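Long-range contacts in putative integron gene cassette protein (Uncultured bacterium, PDB 3GHJ), which is of unknown function but probably belongs to the glyoxalase/bleomycin resistance protein/dioxygenase superfamily, whose members pair similar modules to build substrate or metal sites: residues 30-36 with 74-80; 86-92 with 133-139. The protein carries 1 engineered substitution. One frame throughout, in Å; residues are numbered along the deposited sequence.

Contact 1 (30-36 with 74-80); sequences FEVAVKV and MVVLQEE
Residues 30-36 and 74-80 run side by side as parallel strands, their axes 4.5 Å apart at closest approach and turned by 30°, with seven backbone hydrogen bonds in the staggered pattern of a parallel ladder. They belong to strands 28-36 and 73-79, first and last of a βαβββ module, the unit of this superfamily, in sheet order 1-4-3-2. V32, V34 and V36 each use both N and O. With CG anti to the backbone N (chi1 177°), the F30 ring reaches across until CE2 lies 3.9 Å from CB of M74, a selenomethionine, whose N sits over one face of the ring. E31 and M74 then travel alongside each other, and E31 OE1 ends 3.9 Å from M74 SE. E31 holds an unusual, nearly eclipsed chi1 of 135°, consistent with the hydrogen bond that its OE2 makes to H88 of the second subunit. The face bearing V34 and V36 is mostly apolar, with E79 at its end held by R62; L77 CD2 touches both V34 CB, at 4.0 Å, and V36 CG1, at 4.1 Å. On the face bearing K35, the lysine chain bends at chi2 and passes over the carboxylate of E80, K35 CD lying 3.6 Å from E80 CD. The salt bridge that follows, K35 NZ to E80 OE2, is long at 3.6 Å and belongs to one of two conformers of E80. The chemistry thus divides the ladder: V34, V36 and L77 pack against helix 39-49 of the same chain, while V32 meets V32 of the second subunit and E31 carries a polar bond there.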
loop_
_atom_site.group_PDB
_atom_site.type_symbol
_atom_site.label_atom_id
_atom_site.label_comp_id
_atom_site.label_asym_id
_atom_site.label_seq_id
_atom_site.Cartn_x
_atom_site.Cartn_y
_atom_site.Cartn_z
ATOM N N PHE A 30 -4.374 -0.554 4.379
ATOM C CA PHE A 30 -5.375 -1.529 3.963
ATOM C C PHE A 30 -5.226 -1.967 2.502
ATOM O O PHE A 30 -5.191 -3.159 2.213
ATOM C CB PHE A 30 -6.806 -1.015 4.221
ATOM C CG PHE A 30 -7.857 -1.970 3.726
ATOM C CD1 PHE A 30 -8.045 -3.187 4.365
ATOM C CD2 PHE A 30 -8.592 -1.686 2.593
ATOM C CE1 PHE A 30 -8.992 -4.105 3.882
ATOM C CE2 PHE A 30 -9.541 -2.599 2.105
ATOM C CZ PHE A 30 -9.732 -3.804 2.755
ATOM N N GLU A 31 -5.139 -1.017 1.584
ATOM C CA GLU A 31 -5.172 -1.364 0.177
ATOM C C GLU A 31 -4.204 -0.543 -0.661
ATOM O O GLU A 31 -3.841 0.578 -0.304
ATOM C CB GLU A 31 -6.618 -1.267 -0.301
ATOM C CG GLU A 31 -6.895 -0.595 -1.598
ATOM C CD GLU A 31 -8.347 -0.155 -1.672
ATOM O OE1 GLU A 31 -9.170 -0.616 -0.841
ATOM O OE2 GLU A 31 -8.669 0.657 -2.549
ATOM N N VAL A 32 -3.730 -1.150 -1.745
ATOM C CA VAL A 32 -2.964 -0.442 -2.755
ATOM C C VAL A 32 -3.522 -0.759 -4.132
ATOM O O VAL A 32 -3.951 -1.890 -4.389
ATOM C CB VAL A 32 -1.475 -0.841 -2.729
ATOM C CG1 VAL A 32 -0.824 -0.361 -1.451
ATOM C CG2 VAL A 32 -1.327 -2.351 -2.872
ATOM N N ALA A 33 -3.530 0.239 -5.008
ATOM C CA ALA A 33 -3.844 0.022 -6.420
ATOM C C ALA A 33 -2.545 -0.249 -7.163
ATOM O O ALA A 33 -1.559 0.469 -7.000
ATOM C CB ALA A 33 -4.550 1.231 -7.004
ATOM N N VAL A 34 -2.555 -1.308 -7.961
ATOM C CA VAL A 34 -1.366 -1.759 -8.683
ATOM C C VAL A 34 -1.660 -1.716 -10.174
ATOM O O VAL A 34 -2.571 -2.403 -10.652
ATOM C CB VAL A 34 -1.005 -3.198 -8.287
ATOM C CG1 VAL A 34 0.275 -3.636 -8.983
ATOM C CG2 VAL A 34 -0.844 -3.303 -6.764
ATOM N N LYS A 35 -0.909 -0.899 -10.909
ATOM C CA LYS A 35 -1.057 -0.839 -12.363
ATOM C C LYS A 35 -0.423 -2.063 -12.997
ATOM O O LYS A 35 0.735 -2.377 -12.730
ATOM C CB LYS A 35 -0.413 0.432 -12.923
ATOM C CG LYS A 35 -0.942 1.717 -12.307
ATOM C CD LYS A 35 -2.433 1.882 -12.533
ATOM C CE LYS A 35 -2.921 3.225 -12.004
ATOM N NZ LYS A 35 -4.356 3.457 -12.333
ATOM N N VAL A 36 -1.182 -2.760 -13.836
ATOM C CA VAL A 36 -0.688 -3.991 -14.445
ATOM C C VAL A 36 -0.797 -3.953 -15.964
ATOM O O VAL A 36 -1.731 -3.373 -16.511
ATOM C CB VAL A 36 -1.434 -5.237 -13.896
ATOM C CG1 VAL A 36 -1.369 -5.252 -12.369
ATOM C CG2 VAL A 36 -2.891 -5.272 -14.368
HETATM N N MSE A 74 -6.152 -5.526 0.872
HETATM C CA MSE A 74 -6.683 -5.643 -0.477
HETATM C C MSE A 74 -5.697 -5.080 -1.479
HETATM O O MSE A 74 -5.024 -4.083 -1.209
HETATM C CB MSE A 74 -8.010 -4.896 -0.580
HETATM C CG MSE A 74 -8.620 -4.790 -1.971
HETATM SE SE MSE A 74 -10.477 -4.171 -1.917
HETATM C CE MSE A 74 -11.289 -5.844 -1.408
ATOM N N VAL A 75 -5.542 -5.750 -2.616
ATOM C CA VAL A 75 -4.890 -5.117 -3.746
ATOM C C VAL A 75 -5.934 -4.919 -4.827
ATOM O O VAL A 75 -6.829 -5.749 -4.998
ATOM C CB VAL A 75 -3.690 -5.924 -4.299
ATOM C CG1 VAL A 75 -2.565 -5.980 -3.274
ATOM C CG2 VAL A 75 -4.119 -7.316 -4.725
ATOM N N VAL A 76 -5.840 -3.799 -5.529
ATOM C CA VAL A 76 -6.694 -3.535 -6.679
ATOM C C VAL A 76 -5.819 -3.502 -7.924
ATOM O O VAL A 76 -5.074 -2.549 -8.150
ATOM C CB VAL A 76 -7.476 -2.204 -6.560
ATOM C CG1 VAL A 76 -8.494 -2.100 -7.705
ATOM C CG2 VAL A 76 -8.168 -2.105 -5.204
ATOM N N LEU A 77 -5.883 -4.559 -8.722
ATOM C CA LEU A 77 -5.117 -4.590 -9.953
ATOM C C LEU A 77 -5.865 -3.781 -11.001
ATOM O O LEU A 77 -7.068 -3.959 -11.180
ATOM C CB LEU A 77 -4.929 -6.032 -10.430
ATOM C CG LEU A 77 -4.362 -7.026 -9.410
ATOM C CD1 LEU A 77 -4.239 -8.401 -10.054
ATOM C CD2 LEU A 77 -3.008 -6.566 -8.877
ATOM N N GLN A 78 -5.163 -2.876 -11.675
ATOM C CA GLN A 78 -5.800 -2.018 -12.676
ATOM C C GLN A 78 -4.999 -2.081 -13.960
ATOM O O GLN A 78 -3.836 -1.703 -13.981
ATOM C CB GLN A 78 -5.851 -0.577 -12.167
ATOM C CG GLN A 78 -6.630 -0.437 -10.869
ATOM C CD GLN A 78 -6.592 0.964 -10.289
ATOM O OE1 GLN A 78 -7.569 1.430 -9.698
ATOM N NE2 GLN A 78 -5.463 1.636 -10.441
ATOM N N GLU A 79 -5.608 -2.573 -15.032
ATOM C CA GLU A 79 -4.873 -2.708 -16.275
ATOM C C GLU A 79 -4.572 -1.362 -16.923
ATOM O O GLU A 79 -5.464 -0.528 -17.096
ATOM C CB GLU A 79 -5.628 -3.597 -17.259
ATOM C CG GLU A 79 -4.789 -4.045 -18.438
ATOM C CD GLU A 79 -5.538 -5.013 -19.325
ATOM O OE1 GLU A 79 -6.416 -4.560 -20.091
ATOM O OE2 GLU A 79 -5.257 -6.224 -19.248
ATOM N N GLU A 80 -3.317 -1.166 -17.263
ATOM C CA GLU A 80 -2.819 0.024 -17.957
ATOM C C GLU A 80 -1.733 -0.418 -18.936
ATOM O O GLU A 80 -0.718 -0.874 -18.508
ATOM C CB GLU A 80 -2.213 0.974 -16.926
ATOM C CG GLU A 80 -3.205 1.780 -16.207
ATOM C CD GLU A 80 -2.735 3.224 -15.905
ATOM O OE1 GLU A 80 -1.494 3.481 -15.791
ATOM O OE2 GLU A 80 -3.644 4.066 -15.766
#

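Contact 2 (86-92 with 133-139)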
loop_
_atom_site.group_PDB
_atom_site.type_symbol
_atom_site.label_atom_id
_atom_site.label_comp_id
_atom_site.label_asym_id
_atom_site.label_seq_id
_atom_site.Cartn_x
_atom_site.Cartn_y
_atom_site.Cartn_z
ATOM N N GLN A 86 7.436 1.991 -12.034
ATOM C CA GLN A 86 7.612 1.008 -10.979
ATOM C C GLN A 86 6.925 1.441 -9.696
ATOM O O GLN A 86 7.026 2.600 -9.284
ATOM C CB GLN A 86 9.092 0.734 -10.700
ATOM C CG GLN A 86 9.279 -0.575 -9.940
ATOM C CD GLN A 86 10.722 -0.946 -9.749
ATOM O OE1 GLN A 86 11.129 -2.070 -10.074
ATOM N NE2 GLN A 86 11.506 -0.022 -9.222
ATOM N N GLN A 87 6.245 0.498 -9.072
ATOM C CA GLN A 87 5.671 0.689 -7.764
ATOM C C GLN A 87 6.430 -0.156 -6.730
ATOM O O GLN A 87 7.045 -1.118 -7.064
ATOM C CB GLN A 87 4.209 0.283 -7.786
ATOM C CG GLN A 87 3.355 1.194 -8.637
ATOM C CD GLN A 87 1.906 0.791 -8.699
ATOM O OE1 GLN A 87 1.387 0.562 -9.731
ATOM N NE2 GLN A 87 1.264 0.769 -7.568
ATOM N N HIS A 88 6.335 0.273 -5.478
ATOM C CA HIS A 88 6.843 -0.476 -4.357
ATOM C C HIS A 88 5.829 -0.532 -3.248
ATOM O O HIS A 88 5.328 0.448 -2.846
ATOM C CB HIS A 88 8.159 0.090 -3.756
ATOM C CG HIS A 88 8.511 -0.564 -2.450
ATOM N ND1 HIS A 88 8.908 -1.879 -2.366
ATOM C CD2 HIS A 88 8.454 -0.115 -1.176
ATOM C CE1 HIS A 88 9.094 -2.199 -1.104
ATOM N NE2 HIS A 88 8.807 -1.155 -0.361
ATOM N N PHE A 89 5.614 -1.745 -2.753
ATOM C CA PHE A 89 4.792 -2.006 -1.608
ATOM C C PHE A 89 5.193 -3.314 -0.953
ATOM O O PHE A 89 5.786 -4.128 -1.569
ATOM C CB PHE A 89 3.278 -2.000 -1.964
ATOM C CG PHE A 89 2.932 -2.785 -3.204
ATOM C CD1 PHE A 89 2.952 -2.187 -4.422
ATOM C CD2 PHE A 89 2.543 -4.083 -3.118
ATOM C CE1 PHE A 89 2.666 -2.890 -5.547
ATOM C CE2 PHE A 89 2.251 -4.773 -4.251
ATOM C CZ PHE A 89 2.303 -4.190 -5.444
ATOM N N SER A 90 4.815 -3.491 0.299
ATOM C CA SER A 90 5.190 -4.713 1.009
ATOM C C SER A 90 4.024 -5.295 1.787
ATOM O O SER A 90 3.085 -4.585 2.161
ATOM C CB SER A 90 6.367 -4.465 1.952
ATOM O OG SER A 90 5.914 -3.985 3.202
ATOM N N PHE A 91 4.099 -6.597 2.033
ATOM C CA PHE A 91 3.109 -7.303 2.823
ATOM C C PHE A 91 3.746 -7.778 4.116
ATOM O O PHE A 91 4.918 -8.143 4.142
ATOM C CB PHE A 91 2.562 -8.501 2.033
ATOM C CG PHE A 91 1.986 -8.115 0.703
ATOM C CD1 PHE A 91 0.696 -7.633 0.632
ATOM C CD2 PHE A 91 2.740 -8.174 -0.462
ATOM C CE1 PHE A 91 0.138 -7.236 -0.575
ATOM C CE2 PHE A 91 2.187 -7.781 -1.691
ATOM C CZ PHE A 91 0.880 -7.311 -1.739
ATOM N N ARG A 92 2.949 -7.786 5.177
ATOM C CA ARG A 92 3.387 -8.218 6.493
ATOM C C ARG A 92 3.454 -9.737 6.575
ATOM O O ARG A 92 2.520 -10.423 6.151
ATOM C CB ARG A 92 2.392 -7.705 7.535
ATOM C CG ARG A 92 2.777 -8.026 8.965
ATOM C CD ARG A 92 4.026 -7.262 9.375
ATOM N NE ARG A 92 4.333 -7.433 10.793
ATOM C CZ ARG A 92 3.812 -6.698 11.770
ATOM N NH1 ARG A 92 2.950 -5.729 11.494
ATOM N NH2 ARG A 92 4.155 -6.935 13.029
ATOM N N GLY A 133 7.198 -6.232 -12.975
ATOM C CA GLY A 133 8.449 -5.706 -12.476
ATOM C C GLY A 133 8.283 -4.747 -11.315
ATOM O O GLY A 133 9.220 -4.036 -10.960
ATOM N N HIS A 134 7.102 -4.717 -10.707
ATOM C CA HIS A 134 6.986 -3.922 -9.495
ATOM C C HIS A 134 7.860 -4.514 -8.410
ATOM O O HIS A 134 8.131 -5.728 -8.394
ATOM C CB HIS A 134 5.537 -3.828 -9.034
ATOM C CG HIS A 134 4.685 -3.043 -9.968
ATOM N ND1 HIS A 134 5.083 -1.827 -10.480
ATOM C CD2 HIS A 134 3.474 -3.310 -10.513
ATOM C CE1 HIS A 134 4.146 -1.372 -11.294
ATOM N NE2 HIS A 134 3.156 -2.249 -11.326
ATOM N N ALA A 135 8.327 -3.650 -7.520
ATOM C CA ALA A 135 9.213 -4.058 -6.446
ATOM C C ALA A 135 8.385 -4.455 -5.236
ATOM O O ALA A 135 8.003 -3.603 -4.426
ATOM C CB ALA A 135 10.165 -2.908 -6.102
ATOM N N LEU A 136 8.084 -5.745 -5.127
ATOM C CA LEU A 136 7.319 -6.258 -3.998
ATOM C C LEU A 136 8.248 -6.695 -2.878
ATOM O O LEU A 136 9.451 -6.898 -3.079
ATOM C CB LEU A 136 6.408 -7.416 -4.431
ATOM C CG LEU A 136 5.052 -7.034 -5.031
ATOM C CD1 LEU A 136 5.225 -6.159 -6.269
ATOM C CD2 LEU A 136 4.241 -8.293 -5.358
ATOM N N GLU A 137 7.682 -6.831 -1.693
ATOM C CA GLU A 137 8.460 -7.123 -0.506
ATOM C C GLU A 137 7.581 -7.854 0.498
ATOM O O GLU A 137 6.371 -7.606 0.573
ATOM C CB GLU A 137 8.999 -5.808 0.079
ATOM C CG GLU A 137 9.693 -5.930 1.422
ATOM C CD GLU A 137 10.057 -4.587 2.026
ATOM O OE1 GLU A 137 9.979 -3.557 1.315
ATOM O OE2 GLU A 137 10.406 -4.560 3.223
ATOM N N PHE A 138 8.181 -8.788 1.234
ATOM C CA PHE A 138 7.603 -9.287 2.473
ATOM C C PHE A 138 8.423 -8.682 3.604
ATOM O O PHE A 138 9.656 -8.760 3.580
ATOM C CB PHE A 138 7.688 -10.814 2.571
ATOM C CG PHE A 138 6.840 -11.560 1.572
ATOM C CD1 PHE A 138 5.645 -11.047 1.102
ATOM C CD2 PHE A 138 7.225 -12.825 1.144
ATOM C CE1 PHE A 138 4.873 -11.767 0.194
ATOM C CE2 PHE A 138 6.459 -13.540 0.242
ATOM C CZ PHE A 138 5.279 -13.021 -0.228
ATOM N N THR A 139 7.754 -8.087 4.583
ATOM C CA THR A 139 8.424 -7.453 5.717
ATOM C C THR A 139 7.980 -8.122 7.002
ATOM O O THR A 139 6.783 -8.247 7.266
ATOM C CB THR A 139 8.047 -5.963 5.833
ATOM O OG1 THR A 139 8.134 -5.327 4.548
ATOM C CG2 THR A 139 8.963 -5.252 6.833
#
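H88 and A135 are paired in a parallel ladder between residues 86-92 and 133-139, and the imidazole of H88 turns its ND1 edge to the carbonyl of that same partner. CB stands 3.8 Å from A135 O, and CG is hardly nearer. ND1 then donates to A135 O at 2.8 Å, approaching from above the carbonyl plane. The same oxygen takes a weak bond from F89 N. CE1 meets E137 OE1 at 2.9 Å at the ring edge, with ring and carboxylate only 27° from coplanar. At the tip, NE2 bonds E31 of the second subunit. Histidine and glutamate clustered in this way recall the metal ligands of some members of the superfamily, although such a role is not established here. Farther along, a polar relay holds E137 from its other oxygen: in the conformer described, S90 OG donates to T139 OG1 at 2.9 Å, which donates to E137 OE2 at 2.7 Å, an atom also bonded by S125. At the other end, H134 ND1 accepts Q87 N at 3.0 Å, while Q87 CB rests over the ring in a CH-pi contact. The other ring nitrogen, H134 NE2, hydrogen-bonds K35 O, and the Q87 amide bonds the backbone of A33 and K35. On the apolar face, F89 CZ packs 3.6 Å from L136 CD1, and both side chains lean on Y46 of helix 39-49. Strand 123-129 flanks strand 135-140, with L126 touching F138, and strand 88-93 continues the sheet into an antiparallel strand of the second subunit.

In the fold
Contact 1 closes before contact 2 opens along the chain, and their centres lie about 12 Å apart. Each joins the first and last strands of a four-stranded mixed sheet with order 1-4-3-2, a βαβββ module in topology, and two in tandem are consistent with the superfamily fold. Strand 73-79 leads directly to strand 88-93, so the two sheets follow one another in sequence. They meet where V34 CG2 packs 3.5 Å from F89 CZ, V34 CG1 lies 3.6 Å from H134 CD2, and helix 39-49 touches both contacts. Both also take part in antiparallel ladders with the second subunit; the first strand of each sheet, 28-36 and 88-93, therefore also pairs across the dimer interface.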